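Local coordinates for molybdopterin biosynthesis moeA protein (Pyrococcus horikoshii, PDB 1WU2), which probably takes part in molybdenum cofactor biosynthesis, as in other MoeA proteins, acting on molybdopterin in a late step of the pathway, at residues N212-M215 with L216-L219; F287-E291 with K292-M296; I295-Y299 with P300-F304. All blocks are in the same frame, centred on the assembly; numbering follows the deposited sequence.

Interaction 1 of 3, residues N212-M215 with L216-L219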
ATOM      1  N   ASN A 212      13.542 -17.072  -4.270  1.00 31.29           N
ATOM      2  CA  ASN A 212      13.193 -16.526  -2.961  1.00 30.92           C
ATOM      3  C   ASN A 212      14.018 -15.326  -2.524  1.00 30.43           C
ATOM      4  O   ASN A 212      13.560 -14.536  -1.703  1.00 30.23           O
ATOM      5  CB  ASN A 212      13.300 -17.608  -1.888  1.00 30.91           C
ATOM      6  CG  ASN A 212      12.232 -18.666  -2.028  1.00 31.16           C
ATOM      7  OD1 ASN A 212      11.218 -18.464  -2.703  1.00 31.50           O
ATOM      8  ND2 ASN A 212      12.452 -19.806  -1.393  1.00 30.90           N
ATOM      9  N   SER A 213      15.225 -15.192  -3.063  1.00 29.74           N
ATOM     10  CA  SER A 213      16.102 -14.101  -2.668  1.00 29.42           C
ATOM     11  C   SER A 213      15.501 -12.769  -3.088  1.00 28.65           C
ATOM     12  O   SER A 213      15.276 -11.895  -2.254  1.00 28.20           O
ATOM     13  CB  SER A 213      17.489 -14.255  -3.286  1.00 29.39           C
ATOM     14  OG  SER A 213      18.345 -13.239  -2.797  1.00 30.39           O
ATOM     15  N   ILE A 214      15.241 -12.632  -4.384  1.00 28.13           N
ATOM     16  CA  ILE A 214      14.677 -11.404  -4.933  1.00 27.80           C
ATOM     17  C   ILE A 214      13.271 -11.113  -4.392  1.00 27.59           C
ATOM     18  O   ILE A 214      12.913  -9.952  -4.216  1.00 27.53           O
ATOM     19  CB  ILE A 214      14.703 -11.426  -6.492  1.00 27.76           C
ATOM     20  CG1 ILE A 214      14.285 -10.071  -7.078  1.00 27.67           C
ATOM     21  CG2 ILE A 214      13.806 -12.525  -7.056  1.00 27.88           C
ATOM     22  CD1 ILE A 214      15.086  -8.889  -6.583  1.00 27.63           C
HETATM   23  N   MSE A 215      12.492 -12.158  -4.110  1.00 27.33           N
HETATM   24  CA  MSE A 215      11.148 -11.971  -3.562  1.00 27.28           C
HETATM   25  C   MSE A 215      11.212 -11.445  -2.137  1.00 26.73           C
HETATM   26  O   MSE A 215      10.451 -10.556  -1.768  1.00 26.47           O
HETATM   27  CB  MSE A 215      10.333 -13.263  -3.589  1.00 27.43           C
HETATM   28  CG  MSE A 215       8.888 -13.050  -3.137  1.00 28.75           C
HETATM   29 SE   MSE A 215       7.803 -14.650  -3.192  1.00 32.39          SE
HETATM   30  CE  MSE A 215       8.597 -15.597  -1.698  1.00 31.54           C
ATOM     31  N   LEU A 216      12.118 -12.000  -1.342  1.00 26.35           N
ATOM     32  CA  LEU A 216      12.306 -11.552   0.032  1.00 26.13           C
ATOM     33  C   LEU A 216      12.909 -10.149   0.107  1.00 25.90           C
ATOM     34  O   LEU A 216      12.613  -9.409   1.033  1.00 25.91           O
ATOM     35  CB  LEU A 216      13.169 -12.543   0.819  1.00 26.14           C
ATOM     36  CG  LEU A 216      12.469 -13.842   1.229  1.00 26.05           C
ATOM     37  CD1 LEU A 216      13.490 -14.841   1.766  1.00 26.14           C
ATOM     38  CD2 LEU A 216      11.383 -13.582   2.259  1.00 25.73           C
ATOM     39  N   GLN A 217      13.740  -9.781  -0.864  1.00 25.83           N
ATOM     40  CA  GLN A 217      14.304  -8.430  -0.912  1.00 25.93           C
ATOM     41  C   GLN A 217      13.177  -7.406  -1.037  1.00 25.58           C
ATOM     42  O   GLN A 217      13.106  -6.461  -0.265  1.00 25.71           O
ATOM     43  CB  GLN A 217      15.283  -8.277  -2.081  1.00 26.02           C
ATOM     44  CG  GLN A 217      16.647  -8.887  -1.816  1.00 27.05           C
ATOM     45  CD  GLN A 217      17.434  -9.150  -3.089  1.00 28.23           C
ATOM     46  OE1 GLN A 217      17.938  -8.217  -3.717  1.00 29.81           O
ATOM     47  NE2 GLN A 217      17.547 -10.417  -3.468  1.00 28.76           N
ATOM     48  N   GLY A 218      12.292  -7.618  -2.002  1.00 25.26           N
ATOM     49  CA  GLY A 218      11.143  -6.754  -2.197  1.00 25.06           C
ATOM     50  C   GLY A 218      10.196  -6.712  -1.011  1.00 24.81           C
ATOM     51  O   GLY A 218       9.673  -5.655  -0.681  1.00 24.54           O
ATOM     52  N   LEU A 219       9.983  -7.860  -0.374  1.00 24.73           N
ATOM     53  CA  LEU A 219       9.027  -7.974   0.726  1.00 24.63           C
ATOM     54  C   LEU A 219       9.543  -7.260   1.969  1.00 24.74           C
ATOM     55  O   LEU A 219       8.771  -6.631   2.699  1.00 24.29           O
ATOM     56  CB  LEU A 219       8.745  -9.448   1.047  1.00 24.62           C
ATOM     57  CG  LEU A 219       7.809 -10.208   0.097  1.00 24.46           C
ATOM     58  CD1 LEU A 219       7.922 -11.713   0.329  1.00 24.04           C
ATOM     59  CD2 LEU A 219       6.371  -9.749   0.267  1.00 24.45           C
TER
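Gln217 sets CG anti to its own carbonyl carbon (chi1 -78°) and then runs extended, which carries its amide back along the helix toward Ser213. One turn earlier, Ser213 holds OG on the far side from its backbone N (chi1 -175°), and the hydroxyl comes to lie 3.0 Å from Gln217 NE2. Gln217 NE2 gives a weak hydrogen bond to Ser213 O at 3.0 Å, bent to 144° at the hydrogen. Gln217 N reaches Ser213 O too, again at 3.0 Å, so two donors of one residue converge on a single carbonyl; a glutamine suits the place because its chain is long enough to fold back over one turn. Gln217 OE1 passes Ile214 CD1 at 4.1 Å, the two side chains crossing at about a right angle. With an alanine here, Ser213 O would probably keep just the main-chain bond from this residue, Ser213 OG would lose its NE2 neighbour and a gap would open beside Ile214 CD1.

Another line of the helix is apolar. Met215, a selenomethionine, and Leu219 lie side by side and point the same way, with Met215 CG 3.8 Å from Leu219 CD1. Flexible and branched chains fit together here; Met215 packs on Val303 and Leu219 on Phe307 of helix 300-319. Ile214 and Met215 also pack on Val166 and Ala167 of the second subunit. Along the main chain, the i to i+4 bonds run from Leu216 N to Asn212 O (2.9 Å), from Gly218 N to Ile214 O (3.3 Å) and from Leu219 N to Met215 O (3.1 Å). The arrangement is that of the first turns of a buried alpha helix in an alpha/beta domain, laid against strands 184-190 and 226-233 in the probable molybdopterin-binding domain.

Interaction 2 of 3, residues F287-E291 with K292-M296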
ATOM      1  N   PHE A 287       8.526 -24.114   9.520  1.00 33.51           N
ATOM      2  CA  PHE A 287       9.100 -22.860  10.009  1.00 33.22           C
ATOM      3  C   PHE A 287       9.563 -22.980  11.465  1.00 33.00           C
ATOM      4  O   PHE A 287       8.876 -23.570  12.297  1.00 32.99           O
ATOM      5  CB  PHE A 287       8.080 -21.717   9.874  1.00 33.12           C
ATOM      6  CG  PHE A 287       8.524 -20.425  10.501  1.00 32.86           C
ATOM      7  CD1 PHE A 287       9.380 -19.563   9.826  1.00 32.72           C
ATOM      8  CD2 PHE A 287       8.087 -20.074  11.770  1.00 32.55           C
ATOM      9  CE1 PHE A 287       9.791 -18.370  10.415  1.00 32.97           C
ATOM     10  CE2 PHE A 287       8.496 -18.891  12.360  1.00 32.64           C
ATOM     11  CZ  PHE A 287       9.349 -18.038  11.684  1.00 32.86           C
ATOM     12  N   GLY A 288      10.740 -22.424  11.750  1.00 32.81           N
ATOM     13  CA  GLY A 288      11.253 -22.301  13.108  1.00 32.66           C
ATOM     14  C   GLY A 288      11.875 -20.932  13.347  1.00 32.56           C
ATOM     15  O   GLY A 288      12.014 -20.133  12.415  1.00 32.59           O
ATOM     16  N   TYR A 289      12.241 -20.654  14.596  1.00 32.24           N
ATOM     17  CA  TYR A 289      12.890 -19.393  14.944  1.00 32.11           C
ATOM     18  C   TYR A 289      13.660 -19.457  16.264  1.00 32.21           C
ATOM     19  O   TYR A 289      13.209 -20.075  17.227  1.00 31.95           O
ATOM     20  CB  TYR A 289      11.865 -18.258  15.016  1.00 32.10           C
ATOM     21  CG  TYR A 289      12.413 -17.008  15.671  1.00 31.61           C
ATOM     22  CD1 TYR A 289      13.110 -16.060  14.926  1.00 31.02           C
ATOM     23  CD2 TYR A 289      12.264 -16.790  17.039  1.00 31.00           C
ATOM     24  CE1 TYR A 289      13.627 -14.924  15.519  1.00 30.95           C
ATOM     25  CE2 TYR A 289      12.782 -15.657  17.643  1.00 31.24           C
ATOM     26  CZ  TYR A 289      13.462 -14.727  16.876  1.00 31.04           C
ATOM     27  OH  TYR A 289      13.975 -13.600  17.467  1.00 31.28           O
ATOM     28  N   GLY A 290      14.809 -18.785  16.294  1.00 32.27           N
ATOM     29  CA  GLY A 290      15.607 -18.632  17.499  1.00 32.47           C
ATOM     30  C   GLY A 290      16.808 -17.720  17.281  1.00 32.70           C
ATOM     31  O   GLY A 290      17.440 -17.768  16.227  1.00 32.63           O
ATOM     32  N   GLU A 291      17.120 -16.895  18.280  1.00 33.07           N
ATOM     33  CA  GLU A 291      18.272 -15.982  18.243  1.00 33.28           C
ATOM     34  C   GLU A 291      18.248 -15.033  17.042  1.00 33.24           C
ATOM     35  O   GLU A 291      19.273 -14.827  16.386  1.00 33.39           O
ATOM     36  CB  GLU A 291      19.590 -16.763  18.248  1.00 33.44           C
ATOM     37  CG  GLU A 291      19.683 -17.854  19.295  1.00 34.06           C
ATOM     38  CD  GLU A 291      21.096 -18.394  19.430  1.00 35.13           C
ATOM     39  OE1 GLU A 291      21.808 -17.956  20.359  1.00 36.40           O
ATOM     40  OE2 GLU A 291      21.500 -19.245  18.605  1.00 34.94           O
ATOM     41  N   LYS A 292      17.074 -14.459  16.769  1.00 33.13           N
ATOM     42  CA  LYS A 292      16.867 -13.534  15.646  1.00 32.96           C
ATOM     43  C   LYS A 292      16.938 -14.197  14.262  1.00 32.89           C
ATOM     44  O   LYS A 292      17.004 -13.498  13.256  1.00 32.94           O
ATOM     45  CB  LYS A 292      17.859 -12.355  15.699  1.00 32.95           C
ATOM     46  CG  LYS A 292      18.052 -11.723  17.076  1.00 32.96           C
ATOM     47  CD  LYS A 292      16.730 -11.308  17.691  1.00 33.34           C
ATOM     48  CE  LYS A 292      16.934 -10.355  18.858  1.00 33.76           C
ATOM     49  NZ  LYS A 292      16.010 -10.655  19.976  1.00 33.96           N
ATOM     50  N   VAL A 293      16.905 -15.527  14.207  1.00 32.80           N
ATOM     51  CA  VAL A 293      17.056 -16.260  12.951  1.00 32.84           C
ATOM     52  C   VAL A 293      15.752 -16.969  12.579  1.00 33.02           C
ATOM     53  O   VAL A 293      15.224 -17.762  13.351  1.00 32.89           O
ATOM     54  CB  VAL A 293      18.196 -17.297  13.024  1.00 32.75           C
ATOM     55  CG1 VAL A 293      18.443 -17.925  11.659  1.00 32.56           C
ATOM     56  CG2 VAL A 293      19.474 -16.654  13.542  1.00 33.01           C
ATOM     57  N   PHE A 294      15.260 -16.681  11.380  1.00 33.40           N
ATOM     58  CA  PHE A 294      14.008 -17.224  10.870  1.00 33.71           C
ATOM     59  C   PHE A 294      14.325 -18.333   9.868  1.00 34.33           C
ATOM     60  O   PHE A 294      14.873 -18.061   8.802  1.00 34.25           O
ATOM     61  CB  PHE A 294      13.209 -16.124  10.152  1.00 33.58           C
ATOM     62  CG  PHE A 294      12.711 -15.024  11.059  1.00 33.14           C
ATOM     63  CD1 PHE A 294      11.349 -14.850  11.273  1.00 33.18           C
ATOM     64  CD2 PHE A 294      13.594 -14.148  11.673  1.00 32.85           C
ATOM     65  CE1 PHE A 294      10.882 -13.836  12.095  1.00 33.14           C
ATOM     66  CE2 PHE A 294      13.131 -13.135  12.500  1.00 33.00           C
ATOM     67  CZ  PHE A 294      11.774 -12.977  12.710  1.00 33.09           C
ATOM     68  N   ILE A 295      13.983 -19.574  10.209  1.00 35.15           N
ATOM     69  CA  ILE A 295      14.179 -20.715   9.308  1.00 35.96           C
ATOM     70  C   ILE A 295      12.977 -20.837   8.366  1.00 36.54           C
ATOM     71  O   ILE A 295      11.865 -21.125   8.806  1.00 36.34           O
ATOM     72  CB  ILE A 295      14.369 -22.055  10.089  1.00 36.07           C
ATOM     73  CG1 ILE A 295      15.162 -21.874  11.396  1.00 36.47           C
ATOM     74  CG2 ILE A 295      15.053 -23.090   9.204  1.00 36.23           C
ATOM     75  CD1 ILE A 295      16.509 -21.189  11.250  1.00 36.87           C
HETATM   76  N   MSE A 296      13.212 -20.638   7.071  1.00 37.46           N
HETATM   77  CA  MSE A 296      12.143 -20.609   6.071  1.00 38.37           C
HETATM   78  C   MSE A 296      12.184 -21.860   5.182  1.00 38.70           C
HETATM   79  O   MSE A 296      13.094 -22.683   5.298  1.00 38.72           O
HETATM   80  CB  MSE A 296      12.220 -19.333   5.216  1.00 38.71           C
HETATM   81  CG  MSE A 296      12.845 -18.119   5.907  1.00 40.15           C
HETATM   82 SE   MSE A 296      11.697 -16.530   5.961  1.00 43.45          SE
HETATM   83  CE  MSE A 296      10.511 -17.144   7.296  1.00 43.03           C
TER
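A tight beta hairpin, strands 288-290 and 293-295 joined by a type I' turn from Gly290 to Val293, brings Tyr289 opposite Phe294 as a non-hydrogen-bonded pair in the mixed sheet of the probable molybdopterin-binding domain. With CG anti to the backbone N (chi1 167°), Tyr289 turns its edge to the face of Phe294, a T-shaped stack with centroids 4.8 Å apart and planes at 61°; Tyr289 CD1 stands over the centre of the Phe294 ring. Phe287 lies alongside Phe294, its CZ 3.8 Å from Phe294 CD1, and Met296, a selenomethionine, brings CE to the edge of the Phe287 ring. These flat and flexible groups build an apolar layer against helices 10-20 and 300-319. The main chain is paired by Ile295 N to Gly288 O (3.0 Å) and, closing the turn, by Gly290 N to Val293 O and Val293 N to Gly290 O, each 3.1 Å. Both Glu291 and Lys292 take the positive phi that this turn requires. The main polar partner of Tyr289 OH is Asp20 OD2, while Lys292 NZ bonds to Asp20 O. Tyr289 OH also receives a weak hydrogen bond from Lys292 N, at 3.3 Å and only 130° at the hydrogen.

Interaction 3 of 3, residues I295-Y299 with P300-F304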
ATOM      1  N   ILE A 295      13.983 -19.574  10.209  1.00 35.15           N
ATOM      2  CA  ILE A 295      14.179 -20.715   9.308  1.00 35.96           C
ATOM      3  C   ILE A 295      12.977 -20.837   8.366  1.00 36.54           C
ATOM      4  O   ILE A 295      11.865 -21.125   8.806  1.00 36.34           O
ATOM      5  CB  ILE A 295      14.369 -22.055  10.089  1.00 36.07           C
ATOM      6  CG1 ILE A 295      15.162 -21.874  11.396  1.00 36.47           C
ATOM      7  CG2 ILE A 295      15.053 -23.090   9.204  1.00 36.23           C
ATOM      8  CD1 ILE A 295      16.509 -21.189  11.250  1.00 36.87           C
HETATM    9  N   MSE A 296      13.212 -20.638   7.071  1.00 37.46           N
HETATM   10  CA  MSE A 296      12.143 -20.609   6.071  1.00 38.37           C
HETATM   11  C   MSE A 296      12.184 -21.860   5.182  1.00 38.70           C
HETATM   12  O   MSE A 296      13.094 -22.683   5.298  1.00 38.72           O
HETATM   13  CB  MSE A 296      12.220 -19.333   5.216  1.00 38.71           C
HETATM   14  CG  MSE A 296      12.845 -18.119   5.907  1.00 40.15           C
HETATM   15 SE   MSE A 296      11.697 -16.530   5.961  1.00 43.45          SE
HETATM   16  CE  MSE A 296      10.511 -17.144   7.296  1.00 43.03           C
ATOM     17  N   SER A 297      11.216 -21.967   4.270  1.00 39.13           N
ATOM     18  CA  SER A 297      10.863 -23.247   3.640  1.00 39.38           C
ATOM     19  C   SER A 297      11.436 -23.528   2.246  1.00 39.46           C
ATOM     20  O   SER A 297      11.382 -24.669   1.783  1.00 39.68           O
ATOM     21  CB  SER A 297       9.338 -23.381   3.581  1.00 39.47           C
ATOM     22  OG  SER A 297       8.922 -23.899   2.329  1.00 39.62           O
ATOM     23  N   GLY A 298      11.929 -22.505   1.551  1.00 39.51           N
ATOM     24  CA  GLY A 298      12.550 -22.704   0.248  1.00 39.30           C
ATOM     25  C   GLY A 298      11.647 -22.680  -0.973  1.00 39.08           C
ATOM     26  O   GLY A 298      12.114 -22.340  -2.062  1.00 39.14           O
ATOM     27  N   TYR A 299      10.379 -23.043  -0.817  1.00 38.80           N
ATOM     28  CA  TYR A 299       9.434 -22.973  -1.929  1.00 38.68           C
ATOM     29  C   TYR A 299       8.648 -21.658  -1.857  1.00 37.74           C
ATOM     30  O   TYR A 299       8.103 -21.331  -0.809  1.00 37.52           O
ATOM     31  CB  TYR A 299       8.521 -24.204  -1.937  1.00 39.09           C
ATOM     32  CG  TYR A 299       9.221 -25.418  -2.526  1.00 41.13           C
ATOM     33  CD1 TYR A 299       9.346 -26.603  -1.800  1.00 42.86           C
ATOM     34  CD2 TYR A 299       9.796 -25.365  -3.801  1.00 42.70           C
ATOM     35  CE1 TYR A 299      10.011 -27.710  -2.337  1.00 43.70           C
ATOM     36  CE2 TYR A 299      10.457 -26.459  -4.341  1.00 43.69           C
ATOM     37  CZ  TYR A 299      10.562 -27.627  -3.608  1.00 44.00           C
ATOM     38  OH  TYR A 299      11.218 -28.704  -4.154  1.00 44.52           O
ATOM     39  N   PRO A 300       8.618 -20.899  -2.958  1.00 36.68           N
ATOM     40  CA  PRO A 300       8.079 -19.531  -2.960  1.00 36.01           C
ATOM     41  C   PRO A 300       6.726 -19.338  -2.277  1.00 35.14           C
ATOM     42  O   PRO A 300       6.582 -18.404  -1.495  1.00 34.95           O
ATOM     43  CB  PRO A 300       7.964 -19.208  -4.453  1.00 36.13           C
ATOM     44  CG  PRO A 300       9.019 -20.015  -5.091  1.00 36.47           C
ATOM     45  CD  PRO A 300       9.109 -21.283  -4.296  1.00 36.73           C
ATOM     46  N   VAL A 301       5.759 -20.203  -2.558  1.00 34.11           N
ATOM     47  CA  VAL A 301       4.431 -20.072  -1.955  1.00 33.32           C
ATOM     48  C   VAL A 301       4.527 -20.192  -0.434  1.00 32.28           C
ATOM     49  O   VAL A 301       3.896 -19.432   0.297  1.00 32.00           O
ATOM     50  CB  VAL A 301       3.439 -21.127  -2.503  1.00 33.39           C
ATOM     51  CG1 VAL A 301       2.094 -21.029  -1.784  1.00 33.58           C
ATOM     52  CG2 VAL A 301       3.252 -20.959  -4.010  1.00 33.65           C
ATOM     53  N   SER A 302       5.325 -21.147   0.024  1.00 31.11           N
ATOM     54  CA  SER A 302       5.531 -21.383   1.452  1.00 30.37           C
ATOM     55  C   SER A 302       6.325 -20.278   2.169  1.00 29.39           C
ATOM     56  O   SER A 302       6.058 -19.982   3.330  1.00 29.34           O
ATOM     57  CB  SER A 302       6.214 -22.738   1.646  1.00 30.42           C
ATOM     58  OG  SER A 302       6.389 -23.040   3.016  1.00 30.98           O
ATOM     59  N   VAL A 303       7.300 -19.678   1.488  1.00 28.33           N
ATOM     60  CA  VAL A 303       8.058 -18.553   2.043  1.00 27.46           C
ATOM     61  C   VAL A 303       7.166 -17.322   2.208  1.00 26.67           C
ATOM     62  O   VAL A 303       7.318 -16.573   3.169  1.00 26.43           O
ATOM     63  CB  VAL A 303       9.274 -18.184   1.147  1.00 27.42           C
ATOM     64  CG1 VAL A 303       9.879 -16.834   1.548  1.00 27.68           C
ATOM     65  CG2 VAL A 303      10.322 -19.266   1.215  1.00 27.32           C
ATOM     66  N   PHE A 304       6.248 -17.121   1.266  1.00 25.85           N
ATOM     67  CA  PHE A 304       5.343 -15.972   1.267  1.00 25.35           C
ATOM     68  C   PHE A 304       4.406 -16.016   2.469  1.00 24.97           C
ATOM     69  O   PHE A 304       4.214 -15.013   3.148  1.00 24.77           O
ATOM     70  CB  PHE A 304       4.532 -15.952  -0.030  1.00 25.22           C
ATOM     71  CG  PHE A 304       3.636 -14.748  -0.184  1.00 24.97           C
ATOM     72  CD1 PHE A 304       4.128 -13.561  -0.713  1.00 24.44           C
ATOM     73  CD2 PHE A 304       2.293 -14.815   0.169  1.00 24.54           C
ATOM     74  CE1 PHE A 304       3.305 -12.456  -0.870  1.00 24.12           C
ATOM     75  CE2 PHE A 304       1.463 -13.717   0.016  1.00 24.52           C
ATOM     76  CZ  PHE A 304       1.968 -12.533  -0.505  1.00 24.73           C
TER
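Ser297 and Ser302 meet through their hydroxyls, OG to OG at 2.8 Å, in a hydrogen bond for which either could be the donor. Ser302 places its OG anti to the backbone N (chi1 -178°), which directs the hydroxyl back to the loop that leads into the helix. Serine suits both positions: it is short enough to let loop and helix come close, and each hydroxyl serves the other. The main-chain bond is Val303 N to Tyr299 O, 2.9 Å and fairly straight at 156°; with Tyr299 at the N-cap, it is the first i to i+4 bond of the helix. Phe304 N follows with a bond to Pro300 O.

Van der Waals contacts fill in around these bonds. Val303 turns CG2 to the loop, 3.6 Å from Gly298 N, and makes an apolar contact at 4.4 Å between Val303 CG2 and Met296 CB. In a second apolar pair, Tyr299 CB lies 3.8 Å from Pro300 CD, which comes up at the edge of the tyrosine ring. Proline fits the first turn because it has no N-H to offer and its ring fixes phi near the helical value. Gly298 turns the chain with a positive phi (88°), where a side chain would jam against the preceding carbonyl oxygen.

The loop thus carries the chain from strand 293-295 into helix 300-319. Pro300 and Val303 pack on Asn212 of helix 212-222, whose ND2 makes a weak hydrogen bond to Gly298 O; on another flank, Val301 and Phe304 meet helix 367-371, while Tyr299 packs on Thr105 of the second subunit.

Overall arrangement
All three contacts are largely buried and lie on the same side of the chain's centre, within the probable molybdopterin-binding domain. Interactions 2 and 3 are consecutive: they share Ile295 and Met296, where the hairpin hands over to the helix-starting loop. Interaction 1 touches interaction 3 directly, with centres about 11 Å apart, whereas it stays clear of interaction 2, nearest atoms about 5 Å away. Chemistry follows place. Aromatic rings dominate on the hairpin, whose turn alone reaches the surface; a hydroxyl pair and the first helical main-chain bond mark the helix start; a side-chain amide supplements helical bonds in interaction 1. Interactions 1 and 3 also meet the second subunit, but interaction 2 does not.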